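Cellulase, glycosyl hydrolase family 5, TPS linker, domain X (Spirochaeta thermophila, PDB 5E9P) binds cellulose and xylan as the type A, family 64 carbohydrate-binding module of a glycosyl hydrolase family 5 cellulase. Local coordinates at residues 11-16 with 72-77. Sequence-based numbering, arbitrary orientation.
Sequences FSYDGA and IHYKSG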
ATOM      1  N   PHE A  11      -9.283  -0.456   0.359  1.00  8.53           N
ATOM      2  CA  PHE A  11      -8.731  -0.725   1.682  1.00  8.01           C
ATOM      3  C   PHE A  11      -8.427   0.576   2.373  1.00  7.40           C
ATOM      4  O   PHE A  11      -7.887   1.495   1.775  1.00  9.78           O
ATOM      5  CB  PHE A  11      -7.441  -1.539   1.492  1.00  8.24           C
ATOM      6  CG  PHE A  11      -6.722  -1.907   2.757  1.00  7.09           C
ATOM      7  CD1 PHE A  11      -7.075  -3.044   3.457  1.00  7.97           C
ATOM      8  CD2 PHE A  11      -5.703  -1.146   3.263  1.00  8.55           C
ATOM      9  CE1 PHE A  11      -6.381  -3.422   4.568  1.00  9.26           C
ATOM     10  CE2 PHE A  11      -5.038  -1.519   4.406  1.00  9.74           C
ATOM     11  CZ  PHE A  11      -5.398  -2.641   5.068  1.00  9.95           C
ATOM     12  N   SER A  12      -8.666   0.628   3.643  0.50  7.58           N
ATOM     13  CA  SER A  12      -8.229   1.722   4.467  0.50  8.13           C
ATOM     14  C   SER A  12      -7.928   1.242   5.843  0.50  8.55           C
ATOM     15  O   SER A  12      -8.433   0.231   6.382  0.50  9.04           O
ATOM     16  CB  SER A  12      -9.267   2.853   4.447  0.50 12.62           C
ATOM     17  OG  SER A  12     -10.535   2.378   4.886  0.50 17.57           O
ATOM     18  N   TYR A  13      -7.021   1.936   6.463  1.00  7.32           N
ATOM     19  CA  TYR A  13      -6.588   1.603   7.784  1.00  7.50           C
ATOM     20  C   TYR A  13      -6.012   2.821   8.484  1.00  6.77           C
ATOM     21  O   TYR A  13      -5.287   3.593   7.859  1.00  8.13           O
ATOM     22  CB  TYR A  13      -5.550   0.453   7.730  1.00  7.82           C
ATOM     23  CG  TYR A  13      -5.062   0.047   9.090  1.00  7.23           C
ATOM     24  CD1 TYR A  13      -5.831  -0.760   9.931  1.00  6.88           C
ATOM     25  CD2 TYR A  13      -3.847   0.474   9.567  1.00  7.75           C
ATOM     26  CE1 TYR A  13      -5.405  -1.085  11.201  1.00  6.93           C
ATOM     27  CE2 TYR A  13      -3.414   0.160  10.839  1.00  7.38           C
ATOM     28  CZ  TYR A  13      -4.190  -0.651  11.653  1.00  7.02           C
ATOM     29  OH  TYR A  13      -3.730  -0.942  12.913  1.00  7.83           O
ATOM     30  N   ASP A  14      -6.305   2.974   9.760  1.00  6.55           N
ATOM     31  CA  ASP A  14      -5.722   4.049  10.581  1.00  6.98           C
ATOM     32  C   ASP A  14      -5.277   3.480  11.881  1.00  7.48           C
ATOM     33  O   ASP A  14      -6.133   3.042  12.680  1.00 10.46           O
ATOM     34  CB  ASP A  14      -6.717   5.173  10.806  1.00  8.47           C
ATOM     35  CG  ASP A  14      -7.064   5.883   9.506  1.00  8.94           C
ATOM     36  OD1 ASP A  14      -7.993   5.450   8.789  1.00 10.64           O
ATOM     37  OD2 ASP A  14      -6.412   6.888   9.184  1.00 10.56           O
ATOM     38  N   GLY A  15      -3.975   3.427  12.170  1.00  7.64           N
ATOM     39  CA  GLY A  15      -3.537   2.835  13.399  1.00  9.24           C
ATOM     40  C   GLY A  15      -2.050   2.678  13.524  1.00  8.36           C
ATOM     41  O   GLY A  15      -1.263   2.825  12.595  1.00  9.35           O
ATOM     42  N   ALA A  16      -1.628   2.316  14.678  1.00 14.90           N
ATOM     43  CA  ALA A  16      -0.296   1.944  15.012  1.00 12.27           C
ATOM     44  C   ALA A  16       0.009   0.496  14.687  1.00 10.60           C
ATOM     45  O   ALA A  16      -0.839  -0.386  14.762  1.00 13.73           O
ATOM     46  CB  ALA A  16      -0.093   2.153  16.504  1.00 14.66           C
ATOM     47  N   ILE A  72       2.642  -4.979   0.439  1.00  6.65           N
ATOM     48  CA  ILE A  72       2.588  -3.683   1.118  1.00  6.49           C
ATOM     49  C   ILE A  72       3.053  -3.905   2.558  1.00  6.80           C
ATOM     50  O   ILE A  72       2.469  -4.660   3.312  1.00  7.89           O
ATOM     51  CB  ILE A  72       1.144  -3.172   1.117  1.00  7.01           C
ATOM     52  CG1 ILE A  72       0.553  -3.086  -0.300  1.00  7.56           C
ATOM     53  CG2 ILE A  72       1.049  -1.841   1.850  1.00  7.90           C
ATOM     54  CD1 ILE A  72      -0.885  -3.450  -0.348  1.00 11.55           C
ATOM     55  N   HIS A  73       4.164  -3.203   2.907  1.00  7.18           N
ATOM     56  CA  HIS A  73       4.695  -3.282   4.242  1.00  7.62           C
ATOM     57  C   HIS A  73       4.531  -1.917   4.892  1.00  7.06           C
ATOM     58  O   HIS A  73       5.097  -0.932   4.419  1.00  7.66           O
ATOM     59  CB  HIS A  73       6.169  -3.717   4.165  1.00  8.40           C
ATOM     60  CG  HIS A  73       6.870  -3.710   5.452  1.00  9.11           C
ATOM     61  ND1 HIS A  73       8.225  -3.531   5.501  1.00 10.69           N
ATOM     62  CD2 HIS A  73       6.484  -3.835   6.736  1.00 10.38           C
ATOM     63  CE1 HIS A  73       8.645  -3.564   6.757  1.00 11.65           C
ATOM     64  NE2 HIS A  73       7.609  -3.806   7.529  1.00 11.11           N
ATOM     65  N   TYR A  74       3.728  -1.885   5.940  1.00  7.64           N
ATOM     66  CA  TYR A  74       3.314  -0.679   6.657  1.00  7.51           C
ATOM     67  C   TYR A  74       3.951  -0.673   8.025  1.00  7.60           C
ATOM     68  O   TYR A  74       3.916  -1.667   8.768  1.00  8.09           O
ATOM     69  CB  TYR A  74       1.785  -0.753   6.816  1.00  7.54           C
ATOM     70  CG  TYR A  74       1.067   0.267   7.665  1.00  7.25           C
ATOM     71  CD1 TYR A  74       1.094   0.253   9.059  1.00  7.98           C
ATOM     72  CD2 TYR A  74       0.252   1.230   7.077  1.00  6.86           C
ATOM     73  CE1 TYR A  74       0.360   1.103   9.813  1.00  7.88           C
ATOM     74  CE2 TYR A  74      -0.497   2.096   7.858  1.00  6.79           C
ATOM     75  CZ  TYR A  74      -0.456   2.034   9.214  1.00  7.47           C
ATOM     76  OH  TYR A  74      -1.222   2.960   9.914  1.00  8.36           O
ATOM     77  N   LYS A  75       4.462   0.503   8.447  1.00  8.02           N
ATOM     78  CA  LYS A  75       4.864   0.713   9.832  1.00  8.41           C
ATOM     79  C   LYS A  75       4.446   2.079  10.286  1.00  8.34           C
ATOM     80  O   LYS A  75       4.780   3.087   9.656  1.00  9.19           O
ATOM     81  CB  LYS A  75       6.391   0.635   9.973  1.00 10.71           C
ATOM     82  CG  LYS A  75       7.080  -0.659   9.649  1.00 13.82           C
ATOM     83  CD  LYS A  75       8.549  -0.711   9.766  1.00 17.32           C
ATOM     84  CE  LYS A  75       9.012  -0.674  11.200  1.00 21.23           C
ATOM     85  NZ  LYS A  75      10.552  -0.777  11.198  1.00 30.74           N
ATOM     86  N   SER A  76       3.735   2.134  11.425  1.00  9.08           N
ATOM     87  CA  SER A  76       3.371   3.351  12.087  1.00  9.96           C
ATOM     88  C   SER A  76       3.715   3.255  13.569  1.00 10.43           C
ATOM     89  O   SER A  76       3.338   2.294  14.218  1.00 10.62           O
ATOM     90  CB  SER A  76       1.861   3.655  11.995  1.00 13.15           C
ATOM     91  OG  SER A  76       1.601   4.865  12.663  1.00 17.88           O
ATOM     92  N   GLY A  77       4.297   4.299  14.101  1.00 13.05           N
ATOM     93  CA  GLY A  77       4.533   4.440  15.508  1.00 15.49           C
ATOM     94  C   GLY A  77       3.544   5.218  16.271  1.00 17.35           C
ATOM     95  O   GLY A  77       3.657   5.370  17.496  1.00 27.08           O
TER
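Tyr13 and Tyr74 meet between two strands, 11-14 and 70-76, that run in roughly the same direction but belong to different sheets, with Tyr13 CA 10.2 Å from Tyr74 CA. The backbones draw together beyond the end of strand 11-14, until Ala16 CA lies 4.9 Å from Ser76 CA; side chains must bridge the wider part.

Tyr74 does most of this bridging. With CG anti to the backbone N (chi1 173°), its ring reaches across to the opposite segment, and OH donates a hydrogen bond to Gly15 O at 2.7 Å. The C=O...OH angle of 141°, with the donor in the carbonyl plane, places the hydroxyl on a lone pair; the acceptor in turn lies at the edge of the Tyr74 ring. Tyr13 adds an offset edge-to-face pair, its edge toward the Tyr74 face: the planes meet at 79° with centroids 5.5 Å apart. The offset favours the phenol end, since Tyr13 CD2 is 3.7 Å from Tyr74 CZ. A phenylalanine in place of Tyr74 would probably leave the carbonyl of buried Gly15 without this donor and the turn at Gly15 and Ala16 less firmly held.

Ser76 packs its CB 3.3 Å from Gly15 O, while its OG is hydrogen-bonded to Val78 O. Ala16 CA approaches Ser76 O at 3.7 Å.

This is inter-sheet packing in the jelly roll. Strand 11-14 pairs with strand 82-85, whose Val83 touches both tyrosines; strand 70-76 lies between strands 17-23 and 44-47, which bring Trp21 and Leu45, respectively, against Tyr74.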